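Local coordinates for protein decaprenyl diphosphate synthase (PDB 3MZV) that probably makes long all-trans polyprenyl diphosphates by magnesium-dependent condensation of isopentenyl diphosphate with an allylic diphosphate, supplying quinone side chains, at residues B[74-85]-B[124-135]. Sequence-based numbering, arbitrary orientation. Where two conformers were deposited one is given.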
loop_
_atom_site.group_PDB
_atom_site.type_symbol
_atom_site.label_atom_id
_atom_site.label_comp_id
_atom_site.label_asym_id
_atom_site.label_seq_id
_atom_site.Cartn_x
_atom_site.Cartn_y
_atom_site.Cartn_z
ATOM N N PHE B 74 -7.890 20.837 -10.078
ATOM C CA PHE B 74 -7.098 19.718 -9.554
ATOM C C PHE B 74 -6.963 19.663 -8.037
ATOM O O PHE B 74 -6.347 18.745 -7.509
ATOM C CB PHE B 74 -5.733 19.716 -10.202
ATOM C CG PHE B 74 -5.772 19.353 -11.681
ATOM C CD1 PHE B 74 -6.417 18.241 -12.115
ATOM C CD2 PHE B 74 -5.196 20.191 -12.630
ATOM C CE1 PHE B 74 -6.454 17.919 -13.475
ATOM C CE2 PHE B 74 -5.235 19.858 -13.998
ATOM C CZ PHE B 74 -5.875 18.732 -14.391
ATOM N N HIS B 75 -7.509 20.643 -7.326
ATOM C CA HIS B 75 -7.559 20.554 -5.867
ATOM C C HIS B 75 -8.554 19.422 -5.452
ATOM O O HIS B 75 -8.407 18.808 -4.404
ATOM C CB HIS B 75 -7.919 21.897 -5.231
ATOM C CG HIS B 75 -9.262 22.388 -5.602
ATOM N ND1 HIS B 75 -9.708 22.414 -6.906
ATOM C CD2 HIS B 75 -10.268 22.900 -4.846
ATOM C CE1 HIS B 75 -10.945 22.881 -6.934
ATOM N NE2 HIS B 75 -11.308 23.189 -5.699
ATOM N N VAL B 76 -9.550 19.182 -6.280
ATOM C CA VAL B 76 -10.474 18.045 -6.082
ATOM C C VAL B 76 -9.762 16.681 -6.145
ATOM O O VAL B 76 -9.835 15.851 -5.201
ATOM C CB VAL B 76 -11.673 18.131 -7.047
ATOM C CG1 VAL B 76 -12.573 16.903 -6.834
ATOM C CG2 VAL B 76 -12.489 19.442 -6.733
ATOM N N HIS B 77 -8.968 16.506 -7.185
ATOM C CA HIS B 77 -8.146 15.307 -7.346
ATOM C C HIS B 77 -7.232 15.113 -6.137
ATOM O O HIS B 77 -7.115 14.011 -5.602
ATOM C CB HIS B 77 -7.288 15.361 -8.606
ATOM C CG HIS B 77 -8.062 15.532 -9.875
ATOM N ND1 HIS B 77 -8.868 16.626 -10.113
ATOM C CD2 HIS B 77 -8.134 14.758 -10.988
ATOM C CE1 HIS B 77 -9.418 16.506 -11.313
ATOM N NE2 HIS B 77 -9.008 15.369 -11.851
ATOM N N LEU B 78 -6.585 16.183 -5.681
ATOM C CA LEU B 78 -5.668 16.074 -4.563
ATOM C C LEU B 78 -6.382 15.719 -3.256
ATOM O O LEU B 78 -5.888 14.874 -2.480
ATOM C CB LEU B 78 -4.898 17.403 -4.386
ATOM C CG LEU B 78 -3.937 17.715 -5.562
ATOM C CD1 LEU B 78 -3.205 19.059 -5.412
ATOM C CD2 LEU B 78 -2.931 16.622 -5.665
ATOM N N ALA B 79 -7.508 16.376 -3.014
ATOM C CA ALA B 79 -8.351 16.080 -1.822
ATOM C C ALA B 79 -8.841 14.610 -1.825
ATOM O O ALA B 79 -8.774 13.941 -0.773
ATOM C CB ALA B 79 -9.492 17.033 -1.692
ATOM N N ALA B 80 -9.269 14.110 -2.992
ATOM C CA ALA B 80 -9.656 12.706 -3.115
ATOM C C ALA B 80 -8.459 11.750 -2.804
ATOM O O ALA B 80 -8.587 10.764 -2.095
ATOM C CB ALA B 80 -10.218 12.430 -4.456
ATOM N N THR B 81 -7.280 12.101 -3.301
ATOM C CA THR B 81 -6.101 11.304 -3.060
ATOM C C THR B 81 -5.730 11.261 -1.583
ATOM O O THR B 81 -5.459 10.193 -1.028
ATOM C CB THR B 81 -4.856 11.810 -3.925
ATOM O OG1 THR B 81 -5.166 11.762 -5.324
ATOM C CG2 THR B 81 -3.629 10.975 -3.615
ATOM N N VAL B 82 -5.771 12.404 -0.926
ATOM C CA VAL B 82 -5.553 12.485 0.522
ATOM C C VAL B 82 -6.555 11.576 1.277
ATOM O O VAL B 82 -6.187 10.838 2.168
ATOM C CB VAL B 82 -5.682 13.946 0.978
ATOM C CG1 VAL B 82 -5.830 14.044 2.489
ATOM C CG2 VAL B 82 -4.451 14.725 0.524
ATOM N N GLU B 83 -7.800 11.579 0.870
ATOM C CA GLU B 83 -8.760 10.739 1.515
ATOM C C GLU B 83 -8.545 9.263 1.224
ATOM O O GLU B 83 -8.709 8.438 2.131
ATOM C CB GLU B 83 -10.159 11.121 1.102
ATOM C CG GLU B 83 -11.193 10.436 1.982
ATOM C CD GLU B 83 -11.379 11.068 3.338
ATOM O OE1 GLU B 83 -10.391 11.464 4.016
ATOM O OE2 GLU B 83 -12.563 11.144 3.758
ATOM N N PHE B 84 -8.218 8.929 -0.036
ATOM C CA PHE B 84 -7.857 7.539 -0.381
ATOM C C PHE B 84 -6.685 7.043 0.481
ATOM O O PHE B 84 -6.700 5.914 0.990
ATOM C CB PHE B 84 -7.492 7.408 -1.862
ATOM C CG PHE B 84 -8.685 7.255 -2.796
ATOM C CD1 PHE B 84 -9.657 6.313 -2.568
ATOM C CD2 PHE B 84 -8.748 8.002 -3.958
ATOM C CE1 PHE B 84 -10.710 6.134 -3.474
ATOM C CE2 PHE B 84 -9.754 7.816 -4.878
ATOM C CZ PHE B 84 -10.755 6.878 -4.621
ATOM N N ILE B 85 -5.654 7.865 0.629
ATOM C CA ILE B 85 -4.508 7.490 1.436
ATOM C C ILE B 85 -4.914 7.262 2.897
ATOM O O ILE B 85 -4.526 6.262 3.521
ATOM C CB ILE B 85 -3.362 8.539 1.327
ATOM C CG1 ILE B 85 -2.766 8.519 -0.090
ATOM C CG2 ILE B 85 -2.288 8.261 2.341
ATOM C CD1 ILE B 85 -1.912 9.749 -0.399
ATOM N N LEU B 124 -6.853 1.010 -3.372
ATOM C CA LEU B 124 -7.161 2.422 -3.229
ATOM C C LEU B 124 -5.899 3.287 -3.303
ATOM O O LEU B 124 -5.900 4.361 -3.905
ATOM C CB LEU B 124 -7.852 2.690 -1.900
ATOM C CG LEU B 124 -9.146 1.873 -1.710
ATOM C CD1 LEU B 124 -9.802 2.224 -0.409
ATOM C CD2 LEU B 124 -10.072 2.086 -2.897
ATOM N N PHE B 125 -4.847 2.821 -2.658
ATOM C CA PHE B 125 -3.589 3.515 -2.711
ATOM C C PHE B 125 -3.116 3.657 -4.165
ATOM O O PHE B 125 -2.697 4.723 -4.576
ATOM C CB PHE B 125 -2.541 2.777 -1.896
ATOM C CG PHE B 125 -1.274 3.583 -1.713
ATOM C CD1 PHE B 125 -0.102 3.226 -2.365
ATOM C CD2 PHE B 125 -1.287 4.747 -0.971
ATOM C CE1 PHE B 125 1.076 3.982 -2.212
ATOM C CE2 PHE B 125 -0.129 5.512 -0.815
ATOM C CZ PHE B 125 1.081 5.112 -1.453
ATOM N N ALA B 126 -3.127 2.576 -4.907
ATOM C CA ALA B 126 -2.725 2.586 -6.316
ATOM C C ALA B 126 -3.598 3.514 -7.176
ATOM O O ALA B 126 -3.100 4.332 -7.944
ATOM C CB ALA B 126 -2.756 1.157 -6.887
ATOM N N ARG B 127 -4.910 3.371 -7.040
ATOM C CA ARG B 127 -5.829 4.203 -7.767
ATOM C C ARG B 127 -5.629 5.685 -7.441
ATOM O O ARG B 127 -5.801 6.532 -8.306
ATOM C CB ARG B 127 -7.262 3.777 -7.429
ATOM C CG ARG B 127 -7.616 2.383 -7.994
ATOM C CD ARG B 127 -8.323 2.311 -9.343
ATOM N NE ARG B 127 -7.402 2.064 -10.426
ATOM C CZ ARG B 127 -7.429 1.101 -11.363
ATOM N NH1 ARG B 127 -6.451 1.108 -12.240
ATOM N NH2 ARG B 127 -8.367 0.158 -11.494
ATOM N N SER B 128 -5.282 5.978 -6.214
ATOM C CA SER B 128 -5.080 7.352 -5.841
ATOM C C SER B 128 -3.864 7.943 -6.535
ATOM O O SER B 128 -3.905 9.106 -6.934
ATOM C CB SER B 128 -5.027 7.525 -4.335
ATOM O OG SER B 128 -3.763 7.264 -3.750
ATOM N N PHE B 129 -2.778 7.170 -6.660
ATOM C CA PHE B 129 -1.648 7.669 -7.429
ATOM C C PHE B 129 -1.915 7.749 -8.918
ATOM O O PHE B 129 -1.461 8.665 -9.560
ATOM C CB PHE B 129 -0.354 6.965 -7.038
ATOM C CG PHE B 129 0.203 7.556 -5.818
ATOM C CD1 PHE B 129 -0.324 7.213 -4.602
ATOM C CD2 PHE B 129 1.154 8.602 -5.891
ATOM C CE1 PHE B 129 0.126 7.807 -3.451
ATOM C CE2 PHE B 129 1.608 9.181 -4.751
ATOM C CZ PHE B 129 1.077 8.782 -3.519
ATOM N N GLN B 130 -2.679 6.815 -9.460
ATOM C CA GLN B 130 -3.070 6.879 -10.841
ATOM C C GLN B 130 -3.816 8.173 -11.093
ATOM O O GLN B 130 -3.506 8.897 -12.058
ATOM C CB GLN B 130 -3.927 5.672 -11.210
ATOM C CG GLN B 130 -4.217 5.554 -12.671
ATOM C CD GLN B 130 -5.184 4.430 -12.965
ATOM O OE1 GLN B 130 -5.982 4.019 -12.095
ATOM N NE2 GLN B 130 -5.136 3.934 -14.184
ATOM N N LEU B 131 -4.769 8.466 -10.203
ATOM C CA LEU B 131 -5.553 9.685 -10.268
ATOM C C LEU B 131 -4.672 10.951 -10.262
ATOM O O LEU B 131 -4.901 11.857 -11.081
ATOM C CB LEU B 131 -6.512 9.708 -9.088
ATOM C CG LEU B 131 -7.366 10.965 -8.869
ATOM C CD1 LEU B 131 -8.178 11.287 -10.103
ATOM C CD2 LEU B 131 -8.250 10.786 -7.683
ATOM N N MET B 132 -3.638 10.968 -9.398
ATOM C CA MET B 132 -2.765 12.131 -9.294
ATOM C C MET B 132 -2.053 12.496 -10.580
ATOM O O MET B 132 -1.764 13.669 -10.789
ATOM C CB MET B 132 -1.754 11.922 -8.190
ATOM C CG MET B 132 -2.347 12.061 -6.850
ATOM S SD MET B 132 -3.165 13.621 -6.703
ATOM C CE MET B 132 -1.707 14.617 -7.032
ATOM N N THR B 133 -1.796 11.509 -11.432
ATOM C CA THR B 133 -1.126 11.729 -12.699
ATOM C C THR B 133 -1.966 12.602 -13.661
ATOM O O THR B 133 -1.409 13.299 -14.512
ATOM C CB THR B 133 -0.711 10.416 -13.395
ATOM O OG1 THR B 133 -1.869 9.695 -13.880
ATOM C CG2 THR B 133 0.104 9.560 -12.444
ATOM N N ASP B 134 -3.281 12.600 -13.487
ATOM C CA ASP B 134 -4.144 13.501 -14.253
ATOM C C ASP B 134 -3.774 14.985 -13.976
ATOM O O ASP B 134 -4.029 15.841 -14.804
ATOM C CB ASP B 134 -5.615 13.314 -13.873
ATOM C CG ASP B 134 -6.189 11.997 -14.333
ATOM O OD1 ASP B 134 -5.475 11.241 -14.981
ATOM O OD2 ASP B 134 -7.371 11.734 -13.999
ATOM N N THR B 135 -3.186 15.295 -12.828
ATOM C CA THR B 135 -2.888 16.681 -12.531
ATOM C C THR B 135 -1.663 17.177 -13.302
ATOM O O THR B 135 -1.438 18.374 -13.341
ATOM C CB THR B 135 -2.618 16.956 -11.020
ATOM O OG1 THR B 135 -1.394 16.339 -10.642
ATOM C CG2 THR B 135 -3.716 16.458 -10.127
HETATM O O HOH W 1 -9.028 13.857 -14.239
#
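L131 fits as a knob into the hole formed by H77, A80, T81 and F84, so helices 74-96 and 114-133 interlock here. Their local axes come within 8.8 Å at 164°, nearly antiparallel, and the backbones are closest where T81 faces S128, with 4.9 Å between their CA atoms. With CG anti to its backbone N (chi1 175°), L131 splits its branches: CD1 meets H77 CD2 at 3.6 Å, while CD2 reaches A80 CB and lies at the edge of the F84 ring.

Other apolar contacts extend this packing. F84 lays its CB against S128 CB (3.5 Å) and its ring across L124, and the end of I85 slants past F125 and F129. At the far end, T135 CA stands over the F74 ring, 3.8 Å from its centroid and 8° off the normal, a CH-pi contact; F74 CD1 in turn covers a face of the H77 imidazole.

No direct hydrogen bond joins the segments; the hydroxyls of T81 and S128 bond within their own helices. T81 OG1 donates to H77 O (3.0 Å) from above the carbonyl plane, on the face opposite T81 N, and T81 CG2 lies 3.7 Å from S128 OG. S128 OG instead donates to F125 O from the same face as F129 N. A water links the two segments, lying in the plane of the H77 ring at NE2 and donating to D134 OD2 (2.7 Å), whose carboxylate also forms a salt bridge with R32.

In this largely helical FPP/GGPP synthase-family fold, the pair lies beside helices 19-32, 138-161 and 169-194, and F125 and F129 also meet F129 of the second subunit. The chemistry implies cohesion by shape and apolar burial, with a water bridging H77 and D134 at one end.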